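Local coordinates for myroilysin (Myroides sp. CSLB8, PDB 5ZJK), which probably acts as a zinc-dependent metalloendopeptidase of the astacin family, cutting peptide bonds within protein chains, at residues Q32-W37 / R99-E104; A162-S167 / S191-Q196; I112-H117 / I168-I173; A2-T7 / S67-Q72. All coordinates share one frame; numbering follows the deposited sequence.

In the fold
Contacts 1 and 3 are buried and share the zinc ion: contact 1 holds helix 94-107, which supplies H103, against the end of helix 24-34, and contact 3 joins H113 and the residues after it to segment 168-173. Contacts 2 and 4 are only partly buried. The chemistry follows place in the fold. Contact 1 is mostly apolar, with one indole bond, contact 3 gathers histidine and tyrosine rings round a backbone bond, contact 2 is a polar web of carboxylates and hydroxyls at a helix start, and contact 4 mixes backbone bonding with small apolar touches. E114 of contact 3 takes the backbone N of D164 from contact 2, while A2 of contact 4 pairs with I112.

Contact 1: residues Q32-W37 / R99-E104; sequences QYAQEW and RTVIHE. With ZN (zinc ion), chain S.
The zinc-binding HExxH helix, residues 94-107, is met on the side turned from the metal by the end of helix 24-34 and the turn after it, where I102 and V101 face Y33, A34 and W37. The indole NE1 of W37 donates to I102 O at 3.0 Å. The oxygen lies at the ring edge, 2° from its plane, and is used on a lone pair in the carbonyl plane. CG2 of the same isoleucine reaches W37 CE2 at 3.7 Å. The other branch of I102, with CG1 anti to the carbonyl carbon (chi1 -63°), turns to Y33: CG1 lies 4.2 Å from Y33 CB, and CD1 ends at the edge of the tyrosine ring. V101 CG1 packs 3.8 Å from Y33 CB and 4.2 Å from A34 CB. H103 points the other way, its NE2 binding zinc at 2.2 Å beside H107 and H113, while I168 O accepts from its ND1. Such a helix, backed by hydrophobic packing, carries the HExxHxxGxxH zinc signature of astacins.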
loop_
_atom_site.group_PDB
_atom_site.type_symbol
_atom_site.label_atom_id
_atom_site.label_comp_id
_atom_site.label_asym_id
_atom_site.label_seq_id
_atom_site.Cartn_x
_atom_site.Cartn_y
_atom_site.Cartn_z
ATOM N N GLN A 32 3.333 -2.052 -15.339
ATOM C CA GLN A 32 2.366 -1.136 -15.936
ATOM C C GLN A 32 1.674 -0.263 -14.893
ATOM O O GLN A 32 1.541 0.947 -15.075
ATOM C CB GLN A 32 1.315 -1.915 -16.731
ATOM C CG GLN A 32 0.082 -1.098 -17.095
ATOM C CD GLN A 32 -0.930 -1.888 -17.900
ATOM O OE1 GLN A 32 -0.603 -2.915 -18.496
ATOM N NE2 GLN A 32 -2.170 -1.416 -17.917
ATOM N N TYR A 33 1.245 -0.880 -13.799
ATOM C CA TYR A 33 0.476 -0.171 -12.785
ATOM C C TYR A 33 1.349 0.435 -11.692
ATOM O O TYR A 33 0.908 1.323 -10.964
ATOM C CB TYR A 33 -0.569 -1.106 -12.177
ATOM C CG TYR A 33 -1.723 -1.362 -13.116
ATOM C CD1 TYR A 33 -2.760 -0.447 -13.231
ATOM C CD2 TYR A 33 -1.767 -2.505 -13.903
ATOM C CE1 TYR A 33 -3.811 -0.665 -14.094
ATOM C CE2 TYR A 33 -2.817 -2.732 -14.771
ATOM C CZ TYR A 33 -3.836 -1.808 -14.860
ATOM O OH TYR A 33 -4.886 -2.023 -15.719
ATOM N N ALA A 34 2.587 -0.033 -11.580
ATOM C CA ALA A 34 3.526 0.556 -10.633
ATOM C C ALA A 34 3.955 1.937 -11.105
ATOM O O ALA A 34 3.979 2.889 -10.328
ATOM C CB ALA A 34 4.739 -0.338 -10.449
ATOM N N GLN A 35 4.282 2.040 -12.390
ATOM C CA GLN A 35 4.793 3.279 -12.963
ATOM C C GLN A 35 3.713 4.349 -13.106
ATOM O O GLN A 35 3.986 5.461 -13.556
ATOM C CB GLN A 35 5.440 3.003 -14.322
ATOM C CG GLN A 35 6.757 2.247 -14.229
ATOM C CD GLN A 35 7.420 2.055 -15.578
ATOM O OE1 GLN A 35 6.748 1.871 -16.593
ATOM N NE2 GLN A 35 8.746 2.104 -15.595
ATOM N N GLU A 36 2.488 4.006 -12.720
ATOM C CA GLU A 36 1.384 4.956 -12.703
ATOM C C GLU A 36 1.686 6.115 -11.753
ATOM O O GLU A 36 1.257 7.246 -11.980
ATOM C CB GLU A 36 0.087 4.254 -12.295
ATOM C CG GLU A 36 -1.124 5.168 -12.200
ATOM C CD GLU A 36 -2.004 5.103 -13.431
ATOM O OE1 GLU A 36 -2.238 3.985 -13.937
ATOM O OE2 GLU A 36 -2.459 6.171 -13.891
ATOM N N TRP A 37 2.440 5.823 -10.699
ATOM C CA TRP A 37 2.788 6.814 -9.687
ATOM C C TRP A 37 3.626 7.965 -10.239
ATOM O O TRP A 37 3.519 9.098 -9.771
ATOM C CB TRP A 37 3.540 6.147 -8.533
ATOM C CG TRP A 37 2.644 5.458 -7.559
ATOM C CD1 TRP A 37 2.516 4.114 -7.366
ATOM C CD2 TRP A 37 1.739 6.083 -6.647
ATOM N NE1 TRP A 37 1.589 3.864 -6.383
ATOM C CE2 TRP A 37 1.097 5.058 -5.927
ATOM C CE3 TRP A 37 1.411 7.412 -6.368
ATOM C CZ2 TRP A 37 0.146 5.322 -4.948
ATOM C CZ3 TRP A 37 0.469 7.670 -5.396
ATOM C CH2 TRP A 37 -0.155 6.633 -4.702
ATOM N N ARG A 99 -5.727 -2.198 -8.315
ATOM C CA ARG A 99 -6.097 -2.002 -6.917
ATOM C C ARG A 99 -4.959 -2.280 -5.941
ATOM O O ARG A 99 -4.777 -1.545 -4.972
ATOM C CB ARG A 99 -7.294 -2.883 -6.559
ATOM C CG ARG A 99 -7.843 -2.643 -5.160
ATOM C CD ARG A 99 -8.972 -3.607 -4.833
ATOM N NE ARG A 99 -8.485 -4.968 -4.632
ATOM C CZ ARG A 99 -8.276 -5.518 -3.441
ATOM N NH1 ARG A 99 -8.515 -4.823 -2.336
ATOM N NH2 ARG A 99 -7.830 -6.764 -3.352
ATOM N N THR A 100 -4.192 -3.337 -6.191
ATOM C CA THR A 100 -3.204 -3.784 -5.214
ATOM C C THR A 100 -1.750 -3.507 -5.607
ATOM O O THR A 100 -0.899 -3.371 -4.734
ATOM C CB THR A 100 -3.361 -5.289 -4.922
ATOM O OG1 THR A 100 -3.252 -6.030 -6.142
ATOM C CG2 THR A 100 -4.714 -5.566 -4.289
ATOM N N VAL A 101 -1.454 -3.425 -6.901
ATOM C CA VAL A 101 -0.098 -3.073 -7.322
ATOM C C VAL A 101 0.190 -1.621 -6.964
ATOM O O VAL A 101 1.238 -1.304 -6.399
ATOM C CB VAL A 101 0.123 -3.280 -8.837
ATOM C CG1 VAL A 101 1.401 -2.592 -9.294
ATOM C CG2 VAL A 101 0.159 -4.763 -9.173
ATOM N N ILE A 102 -0.753 -0.742 -7.287
ATOM C CA ILE A 102 -0.633 0.672 -6.957
ATOM C C ILE A 102 -0.606 0.864 -5.441
ATOM O O ILE A 102 0.143 1.693 -4.924
ATOM C CB ILE A 102 -1.789 1.491 -7.567
ATOM C CG1 ILE A 102 -1.742 1.419 -9.097
ATOM C CG2 ILE A 102 -1.727 2.936 -7.113
ATOM C CD1 ILE A 102 -2.849 2.195 -9.780
ATOM N N HIS A 103 -1.384 0.102 -4.733
ATOM C CA HIS A 103 -1.362 0.180 -3.326
ATOM C C HIS A 103 -0.044 -0.305 -2.660
ATOM O O HIS A 103 0.396 0.269 -1.712
ATOM C CB HIS A 103 -2.567 -0.548 -2.847
ATOM C CG HIS A 103 -2.685 -0.676 -1.369
ATOM N ND1 HIS A 103 -3.629 -0.009 -0.646
ATOM C CD2 HIS A 103 -2.016 -1.436 -0.490
ATOM C CE1 HIS A 103 -3.531 -0.334 0.612
ATOM N NE2 HIS A 103 -2.554 -1.198 0.736
ATOM N N GLU A 104 0.599 -1.335 -3.166
ATOM C CA GLU A 104 1.738 -1.763 -2.526
ATOM C C GLU A 104 2.939 -0.798 -2.980
ATOM O O GLU A 104 3.813 -0.578 -2.268
ATOM C CB GLU A 104 2.082 -3.201 -2.921
ATOM C CG GLU A 104 1.053 -4.229 -2.477
ATOM C CD GLU A 104 0.837 -4.224 -0.975
ATOM O OE1 GLU A 104 1.829 -4.085 -0.230
ATOM O OE2 GLU A 104 -0.327 -4.362 -0.540
HETATM ZN ZN ZN S . -1.323 -1.908 2.475
#

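Contact 2: residues A162-S167 / S191-Q196; sequences AYDTQS and SATDKQ
S167 OG donates to D194 OD1 at 2.6 Å, on the syn lone pair of that oxygen. A water modelled between D194 OD1 and D164 OD2 lies so close to the former that its bond there is doubtful. The other oxygen, D194 OD2, takes S191 N at 3.1 Å on its anti side, 31° out of the carboxylate plane, and the backbone N of I168 as well. In return D194 N donates to S191 OG at 3.0 Å. S191 OG, set between the backbone N and the carbonyl carbon (chi1 74°), in turn donates to D164 OD2; that bond is modelled very short, and its exact length is doubtful. D164 OD2 and D194 OD1 come within 4.0 Å, a pair of like charges which the S167 and S191 hydroxyls would probably ease. T193 comes from the opposite direction, its CB 3.4 Å from D164 OD2. Replacing D194 by an alanine would probably leave S167 OG and the N-H groups of S191 and I168 without their acceptor. D164 OD1 receives Q166 N from above the carboxylate plane, an Asx turn within the type I turn D164-S167. S191 and D194 thus form the capping box that starts helix 192-201.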
loop_
_atom_site.group_PDB
_atom_site.type_symbol
_atom_site.label_atom_id
_atom_site.label_comp_id
_atom_site.label_asym_id
_atom_site.label_seq_id
_atom_site.Cartn_x
_atom_site.Cartn_y
_atom_site.Cartn_z
ATOM N N ALA A 162 -5.522 15.875 3.787
ATOM C CA ALA A 162 -6.784 15.614 4.462
ATOM C C ALA A 162 -7.138 14.139 4.307
ATOM O O ALA A 162 -6.767 13.511 3.316
ATOM C CB ALA A 162 -7.887 16.497 3.905
ATOM N N TYR A 163 -7.841 13.593 5.294
ATOM C CA TYR A 163 -8.266 12.196 5.265
ATOM C C TYR A 163 -9.102 11.904 4.020
ATOM O O TYR A 163 -10.122 12.548 3.779
ATOM C CB TYR A 163 -9.045 11.861 6.540
ATOM C CG TYR A 163 -9.800 10.553 6.500
ATOM C CD1 TYR A 163 -9.135 9.344 6.349
ATOM C CD2 TYR A 163 -11.181 10.528 6.638
ATOM C CE1 TYR A 163 -9.827 8.147 6.319
ATOM C CE2 TYR A 163 -11.880 9.339 6.613
ATOM C CZ TYR A 163 -11.200 8.152 6.452
ATOM O OH TYR A 163 -11.900 6.967 6.426
ATOM N N ASP A 164 -8.653 10.936 3.226
ATOM C CA ASP A 164 -9.257 10.651 1.928
ATOM C C ASP A 164 -9.844 9.243 1.862
ATOM O O ASP A 164 -9.113 8.260 1.751
ATOM C CB ASP A 164 -8.217 10.841 0.819
ATOM C CG ASP A 164 -8.766 10.539 -0.562
ATOM O OD1 ASP A 164 -9.989 10.683 -0.766
ATOM O OD2 ASP A 164 -7.970 10.163 -1.447
ATOM N N THR A 165 -11.170 9.156 1.913
ATOM C CA THR A 165 -11.867 7.872 1.915
ATOM C C THR A 165 -11.767 7.131 0.584
ATOM O O THR A 165 -12.071 5.941 0.506
ATOM C CB THR A 165 -13.361 8.045 2.255
ATOM O OG1 THR A 165 -13.959 8.963 1.332
ATOM C CG2 THR A 165 -13.532 8.576 3.665
ATOM N N GLN A 166 -11.347 7.834 -0.461
ATOM C CA GLN A 166 -11.277 7.242 -1.791
ATOM C C GLN A 166 -9.848 6.881 -2.179
ATOM O O GLN A 166 -9.594 6.433 -3.296
ATOM C CB GLN A 166 -11.876 8.196 -2.826
ATOM C CG GLN A 166 -13.359 8.459 -2.631
ATOM C CD GLN A 166 -13.885 9.536 -3.557
ATOM O OE1 GLN A 166 -13.374 9.726 -4.660
ATOM N NE2 GLN A 166 -14.912 10.249 -3.110
ATOM N N SER A 167 -8.919 7.073 -1.249
ATOM C CA SER A 167 -7.508 6.817 -1.509
ATOM C C SER A 167 -7.240 5.345 -1.809
ATOM O O SER A 167 -7.937 4.461 -1.311
ATOM C CB SER A 167 -6.656 7.268 -0.321
ATOM O OG SER A 167 -5.280 7.038 -0.566
ATOM N N SER A 191 -6.983 8.170 -6.387
ATOM C CA SER A 191 -7.958 9.221 -6.134
ATOM C C SER A 191 -7.372 10.570 -6.530
ATOM O O SER A 191 -6.180 10.676 -6.811
ATOM C CB SER A 191 -8.382 9.233 -4.665
ATOM O OG SER A 191 -7.363 9.770 -3.840
ATOM N N ALA A 192 -8.214 11.598 -6.559
ATOM C CA ALA A 192 -7.758 12.940 -6.895
ATOM C C ALA A 192 -6.836 13.482 -5.810
ATOM O O ALA A 192 -5.852 14.161 -6.100
ATOM C CB ALA A 192 -8.943 13.868 -7.102
ATOM N N THR A 193 -7.161 13.176 -4.558
ATOM C CA THR A 193 -6.341 13.593 -3.429
ATOM C C THR A 193 -4.996 12.868 -3.453
ATOM O O THR A 193 -3.972 13.441 -3.084
ATOM C CB THR A 193 -7.056 13.330 -2.086
ATOM O OG1 THR A 193 -8.318 14.009 -2.076
ATOM C CG2 THR A 193 -6.217 13.827 -0.920
ATOM N N ASP A 194 -5.006 11.615 -3.900
ATOM C CA ASP A 194 -3.776 10.840 -4.054
ATOM C C ASP A 194 -2.799 11.532 -4.995
ATOM O O ASP A 194 -1.636 11.738 -4.656
ATOM C CB ASP A 194 -4.078 9.434 -4.579
ATOM C CG ASP A 194 -4.600 8.505 -3.504
ATOM O OD1 ASP A 194 -4.329 8.759 -2.312
ATOM O OD2 ASP A 194 -5.273 7.513 -3.855
ATOM N N LYS A 195 -3.287 11.884 -6.180
ATOM C CA LYS A 195 -2.466 12.516 -7.206
ATOM C C LYS A 195 -1.929 13.866 -6.749
ATOM O O LYS A 195 -0.832 14.272 -7.131
ATOM C CB LYS A 195 -3.272 12.685 -8.494
ATOM C CG LYS A 195 -3.852 11.390 -9.033
ATOM C CD LYS A 195 -4.842 11.655 -10.153
ATOM C CE LYS A 195 -5.379 10.360 -10.733
ATOM N NZ LYS A 195 -6.281 10.608 -11.892
ATOM N N GLN A 196 -2.713 14.558 -5.929
ATOM C CA GLN A 196 -2.329 15.871 -5.435
ATOM C C GLN A 196 -1.343 15.756 -4.277
ATOM O O GLN A 196 -0.341 16.466 -4.234
ATOM C CB GLN A 196 -3.567 16.659 -5.003
ATOM C CG GLN A 196 -3.363 18.164 -4.940
ATOM C CD GLN A 196 -4.671 18.923 -4.820
ATOM O OE1 GLN A 196 -5.333 19.201 -5.820
ATOM N NE2 GLN A 196 -5.047 19.266 -3.593
HETATM O O HOH W 1 -5.079 10.306 -0.542
#

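Contact 3: residues I112-H117 / I168-I173; sequences IHEHQH and IMHYSI. With ZN (zinc ion), chain S.
The Y171 ring carries H115 on one face, with H115 CE1 3.3 Å above its plane toward the rim, in an offset stack whose ring centroids lie 4.7 Å apart. Y171 CZ lies over one face of the H113 ring, but the two rings meet obliquely, planes 46° apart; the Y171 hydroxyl and H113 NE2 are close but not hydrogen-bonded, since that nitrogen binds the zinc ion at 2.2 Å. On the H170 ring the backbone N of H115 sits 4.0 Å above the centre of one face, and I173 CD1 lies at the edge. CB of E114 touches H170 CD2 at 3.6 Å, the two side chains crossing at about a right angle. The rotation of the H170 ring is fixed at both nitrogens: ND1 donates to Y171 O at 2.9 Å, and NE2 is hydrogen-bonded to Y163 OH. A leucine at H170 is likely to leave Y171 O and the Y163 hydroxyl without that partner. The backbones join where E114 N donates almost straight (172°) to M169 O at 2.9 Å, reaching it from above the carbonyl plane. E114 OE2 receives the N-terminal G1 N, recalling the buried N-terminus of mature astacins, and H115 NE2 is bonded to N148 O. M169, probably the methionine of the Met-turn, packs against H103 and H107 of helix 94-107, while I112 leans on strand 2-4.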
loop_
_atom_site.group_PDB
_atom_site.type_symbol
_atom_site.label_atom_id
_atom_site.label_comp_id
_atom_site.label_asym_id
_atom_site.label_seq_id
_atom_site.Cartn_x
_atom_site.Cartn_y
_atom_site.Cartn_z
ATOM N N ILE A 112 1.266 5.194 4.291
ATOM C CA ILE A 112 0.627 4.273 5.219
ATOM C C ILE A 112 -0.786 3.929 4.772
ATOM O O ILE A 112 -1.226 4.338 3.699
ATOM C CB ILE A 112 0.556 4.863 6.635
ATOM C CG1 ILE A 112 -0.243 6.168 6.616
ATOM C CG2 ILE A 112 1.950 5.096 7.182
ATOM C CD1 ILE A 112 -0.634 6.672 7.982
ATOM N N HIS A 113 -1.515 3.234 5.610
ATOM C CA HIS A 113 -2.890 2.900 5.355
ATOM C C HIS A 113 -3.730 4.064 5.722
ATOM O O HIS A 113 -3.550 4.591 6.764
ATOM C CB HIS A 113 -3.307 1.724 6.172
ATOM C CG HIS A 113 -2.834 0.435 5.626
ATOM N ND1 HIS A 113 -2.556 -0.639 6.413
ATOM C CD2 HIS A 113 -2.599 0.049 4.371
ATOM C CE1 HIS A 113 -2.134 -1.624 5.670
ATOM N NE2 HIS A 113 -2.157 -1.235 4.422
ATOM N N GLU A 114 -4.688 4.415 4.877
ATOM C CA GLU A 114 -5.496 5.613 5.072
ATOM C C GLU A 114 -6.501 5.459 6.210
ATOM O O GLU A 114 -7.000 6.451 6.741
ATOM C CB GLU A 114 -6.221 5.980 3.773
ATOM C CG GLU A 114 -6.794 7.395 3.744
ATOM C CD GLU A 114 -5.730 8.475 3.630
ATOM O OE1 GLU A 114 -4.527 8.144 3.611
ATOM O OE2 GLU A 114 -6.101 9.666 3.555
ATOM N N HIS A 115 -6.793 4.220 6.594
ATOM C CA HIS A 115 -7.683 3.988 7.726
ATOM C C HIS A 115 -6.921 4.142 9.039
ATOM O O HIS A 115 -7.493 4.021 10.122
ATOM C CB HIS A 115 -8.339 2.606 7.637
ATOM C CG HIS A 115 -7.379 1.463 7.756
ATOM N ND1 HIS A 115 -6.782 0.875 6.663
ATOM C CD2 HIS A 115 -6.926 0.790 8.840
ATOM C CE1 HIS A 115 -5.997 -0.108 7.068
ATOM N NE2 HIS A 115 -6.065 -0.179 8.384
ATOM N N GLN A 116 -5.625 4.416 8.930
ATOM C CA GLN A 116 -4.789 4.703 10.089
ATOM C C GLN A 116 -4.236 6.123 10.000
ATOM O O GLN A 116 -3.225 6.449 10.621
ATOM C CB GLN A 116 -3.647 3.690 10.196
ATOM C CG GLN A 116 -4.107 2.244 10.286
ATOM C CD GLN A 116 -2.964 1.283 10.546
ATOM O OE1 GLN A 116 -2.142 1.026 9.668
ATOM N NE2 GLN A 116 -2.905 0.749 11.761
ATOM N N HIS A 117 -4.915 6.954 9.213
ATOM C CA HIS A 117 -4.543 8.352 9.008
ATOM C C HIS A 117 -4.442 9.100 10.338
ATOM O O HIS A 117 -5.240 8.870 11.242
ATOM C CB HIS A 117 -5.567 9.025 8.089
ATOM C CG HIS A 117 -5.097 10.312 7.485
ATOM N ND1 HIS A 117 -5.238 11.527 8.119
ATOM C CD2 HIS A 117 -4.495 10.572 6.301
ATOM C CE1 HIS A 117 -4.740 12.481 7.352
ATOM N NE2 HIS A 117 -4.283 11.928 6.244
ATOM N N ILE A 168 -6.219 5.099 -2.623
ATOM C CA ILE A 168 -5.812 3.745 -2.980
ATOM C C ILE A 168 -5.272 2.999 -1.759
ATOM O O ILE A 168 -5.176 1.772 -1.757
ATOM C CB ILE A 168 -4.744 3.767 -4.103
ATOM C CG1 ILE A 168 -4.557 2.378 -4.721
ATOM C CG2 ILE A 168 -3.427 4.328 -3.586
ATOM C CD1 ILE A 168 -5.714 1.929 -5.580
ATOM N N MET A 169 -4.939 3.747 -0.713
ATOM C CA MET A 169 -4.364 3.168 0.495
ATOM C C MET A 169 -5.406 2.902 1.570
ATOM O O MET A 169 -5.064 2.555 2.700
ATOM C CB MET A 169 -3.284 4.090 1.056
ATOM C CG MET A 169 -2.261 4.505 0.033
ATOM S SD MET A 169 -1.436 3.100 -0.734
ATOM C CE MET A 169 -0.764 2.283 0.708
ATOM N N HIS A 170 -6.676 3.068 1.224
ATOM C CA HIS A 170 -7.741 2.868 2.196
ATOM C C HIS A 170 -8.420 1.518 2.004
ATOM O O HIS A 170 -8.975 1.235 0.942
ATOM C CB HIS A 170 -8.774 3.993 2.102
ATOM C CG HIS A 170 -9.525 4.227 3.375
ATOM N ND1 HIS A 170 -10.173 3.219 4.054
ATOM C CD2 HIS A 170 -9.724 5.356 4.096
ATOM C CE1 HIS A 170 -10.741 3.716 5.138
ATOM N NE2 HIS A 170 -10.484 5.011 5.187
ATOM N N TYR A 171 -8.438 0.696 3.023
ATOM C CA TYR A 171 -9.077 -0.569 2.936
ATOM C C TYR A 171 -10.569 -0.403 2.919
ATOM O O TYR A 171 -11.093 0.477 3.492
ATOM C CB TYR A 171 -8.787 -1.359 4.207
ATOM C CG TYR A 171 -7.488 -2.084 4.302
ATOM C CD1 TYR A 171 -6.580 -2.059 3.296
ATOM C CD2 TYR A 171 -7.169 -2.763 5.432
ATOM C CE1 TYR A 171 -5.389 -2.692 3.404
ATOM C CE2 TYR A 171 -5.988 -3.420 5.550
ATOM C CZ TYR A 171 -5.105 -3.375 4.512
ATOM O OH TYR A 171 -3.938 -4.057 4.599
ATOM N N SER A 172 -11.259 -1.333 2.324
ATOM C CA SER A 172 -12.711 -1.337 2.353
ATOM C C SER A 172 -13.175 -1.460 3.798
ATOM O O SER A 172 -12.612 -2.232 4.574
ATOM C CB SER A 172 -13.275 -2.484 1.513
ATOM O OG SER A 172 -13.181 -2.204 0.128
ATOM N N ILE A 173 -14.186 -0.682 4.163
ATOM C CA ILE A 173 -14.797 -0.798 5.479
ATOM C C ILE A 173 -16.305 -0.910 5.329
ATOM O O ILE A 173 -16.953 -0.008 4.802
ATOM C CB ILE A 173 -14.462 0.399 6.388
ATOM C CG1 ILE A 173 -12.952 0.504 6.611
ATOM C CG2 ILE A 173 -15.180 0.268 7.722
ATOM C CD1 ILE A 173 -12.542 1.709 7.430
HETATM ZN ZN ZN S . -1.323 -1.908 2.475
#

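Contact 4: residues A2-T7 / S67-Q72; sequences AVVRST and SYLGTQ
T7 enters beside L69: its CB lies 3.3 Å from L69 O, and from there the two branches part. OG1, which a chi1 of 67° folds back over its own backbone, donates to V4 O at 2.7 Å, an oxygen that T7 N also reaches, so two bonds from one residue close the turn after strand 2-4. CG2 goes the other way, across the contact, to 4.0 Å from L69 CB and 4.0 Å from Q72 NE2. The carbonyl of T7 continues the link: T71 N donates to T7 O at 2.9 Å with an N-H...O angle of 159°. A side chain at G70 would probably run into T7 O, and its positive phi also favours glycine. A water that donates to S6 O lies near T71 OG1, in a weak second bond. An apolar touch adds to this: L69 CD1 lies 3.8 Å from V4 CG2, the two side chains crossing at about a right angle. L69 N in turn donates to Q72 OE1 at 3.1 Å, which would help hold the amide in place. Strand 2-4 pairs with strand 158-160 and packs through V3 on helix 192-201; segment 67-72 runs on from edge strand 66-67, and L69 touches H107 of helix 94-107.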
loop_
_atom_site.group_PDB
_atom_site.type_symbol
_atom_site.label_atom_id
_atom_site.label_comp_id
_atom_site.label_asym_id
_atom_site.label_seq_id
_atom_site.Cartn_x
_atom_site.Cartn_y
_atom_site.Cartn_z
ATOM N N ALA A 2 -1.069 9.810 3.588
ATOM C CA ALA A 2 -0.127 10.068 4.670
ATOM C C ALA A 2 1.156 9.264 4.488
ATOM O O ALA A 2 1.117 8.067 4.212
ATOM C CB ALA A 2 -0.764 9.754 6.012
ATOM N N VAL A 3 2.290 9.937 4.643
ATOM C CA VAL A 3 3.597 9.309 4.500
ATOM C C VAL A 3 4.385 9.421 5.798
ATOM O O VAL A 3 4.419 10.485 6.409
ATOM C CB VAL A 3 4.414 9.959 3.362
ATOM C CG1 VAL A 3 5.830 9.399 3.316
ATOM C CG2 VAL A 3 3.718 9.776 2.030
ATOM N N VAL A 4 5.009 8.327 6.225
ATOM C CA VAL A 4 5.957 8.397 7.329
ATOM C C VAL A 4 7.177 9.181 6.860
ATOM O O VAL A 4 7.873 8.759 5.936
ATOM C CB VAL A 4 6.382 7.002 7.822
ATOM C CG1 VAL A 4 7.432 7.123 8.915
ATOM C CG2 VAL A 4 5.178 6.229 8.328
ATOM N N ARG A 5 7.424 10.324 7.494
ATOM C CA ARG A 5 8.464 11.251 7.053
ATOM C C ARG A 5 9.846 10.614 6.949
ATOM O O ARG A 5 10.600 10.902 6.021
ATOM C CB ARG A 5 8.537 12.454 7.997
ATOM C CG ARG A 5 7.325 13.366 7.947
ATOM C CD ARG A 5 7.640 14.725 8.556
ATOM N NE ARG A 5 7.392 15.809 7.611
ATOM C CZ ARG A 5 6.285 16.543 7.591
ATOM N NH1 ARG A 5 5.321 16.317 8.473
ATOM N NH2 ARG A 5 6.143 17.508 6.694
ATOM N N SER A 6 10.172 9.743 7.898
ATOM C CA SER A 6 11.501 9.145 7.959
ATOM C C SER A 6 11.716 8.058 6.907
ATOM O O SER A 6 12.819 7.530 6.777
ATOM C CB SER A 6 11.756 8.573 9.354
ATOM O OG SER A 6 10.740 7.659 9.724
ATOM N N THR A 7 10.668 7.729 6.158
ATOM C CA THR A 7 10.769 6.688 5.139
ATOM C C THR A 7 10.816 7.264 3.728
ATOM O O THR A 7 10.917 6.519 2.754
ATOM C CB THR A 7 9.592 5.697 5.224
ATOM O OG1 THR A 7 8.371 6.364 4.881
ATOM C CG2 THR A 7 9.479 5.117 6.623
ATOM N N SER A 67 4.268 -4.616 1.599
ATOM C CA SER A 67 5.475 -3.887 1.236
ATOM C C SER A 67 6.001 -3.115 2.439
ATOM O O SER A 67 5.230 -2.701 3.306
ATOM C CB SER A 67 5.208 -2.929 0.074
ATOM O OG SER A 67 6.372 -2.190 -0.252
ATOM N N TYR A 68 7.316 -2.932 2.495
ATOM C CA TYR A 68 7.920 -2.112 3.535
ATOM C C TYR A 68 7.770 -0.635 3.184
ATOM O O TYR A 68 7.797 -0.262 2.012
ATOM C CB TYR A 68 9.395 -2.470 3.727
ATOM C CG TYR A 68 9.629 -3.852 4.295
ATOM C CD1 TYR A 68 9.487 -4.099 5.653
ATOM C CD2 TYR A 68 10.003 -4.907 3.474
ATOM C CE1 TYR A 68 9.703 -5.359 6.178
ATOM C CE2 TYR A 68 10.222 -6.170 3.988
ATOM C CZ TYR A 68 10.071 -6.390 5.341
ATOM O OH TYR A 68 10.289 -7.647 5.857
ATOM N N LEU A 69 7.610 0.200 4.205
ATOM C CA LEU A 69 7.409 1.632 4.005
ATOM C C LEU A 69 8.658 2.337 3.488
ATOM O O LEU A 69 9.591 2.591 4.247
ATOM C CB LEU A 69 6.957 2.290 5.311
ATOM C CG LEU A 69 5.614 1.847 5.889
ATOM C CD1 LEU A 69 5.342 2.562 7.201
ATOM C CD2 LEU A 69 4.497 2.106 4.893
ATOM N N GLY A 70 8.663 2.654 2.198
ATOM C CA GLY A 70 9.716 3.456 1.599
ATOM C C GLY A 70 11.132 2.955 1.812
ATOM O O GLY A 70 11.467 1.829 1.444
ATOM N N THR A 71 11.962 3.796 2.423
ATOM C CA THR A 71 13.380 3.493 2.602
ATOM C C THR A 71 13.634 2.411 3.647
ATOM O O THR A 71 14.783 2.054 3.903
ATOM C CB THR A 71 14.177 4.751 2.996
ATOM O OG1 THR A 71 13.541 5.396 4.105
ATOM C CG2 THR A 71 14.251 5.723 1.831
ATOM N N GLN A 72 12.569 1.890 4.251
ATOM C CA GLN A 72 12.686 0.727 5.126
ATOM C C GLN A 72 13.239 -0.454 4.337
ATOM O O GLN A 72 13.847 -1.364 4.900
ATOM C CB GLN A 72 11.335 0.359 5.741
ATOM C CG GLN A 72 10.859 1.288 6.845
ATOM C CD GLN A 72 9.527 0.852 7.430
ATOM O OE1 GLN A 72 8.928 -0.123 6.976
ATOM N NE2 GLN A 72 9.059 1.574 8.439
HETATM O O HOH W 2 13.149 4.606 7.333
#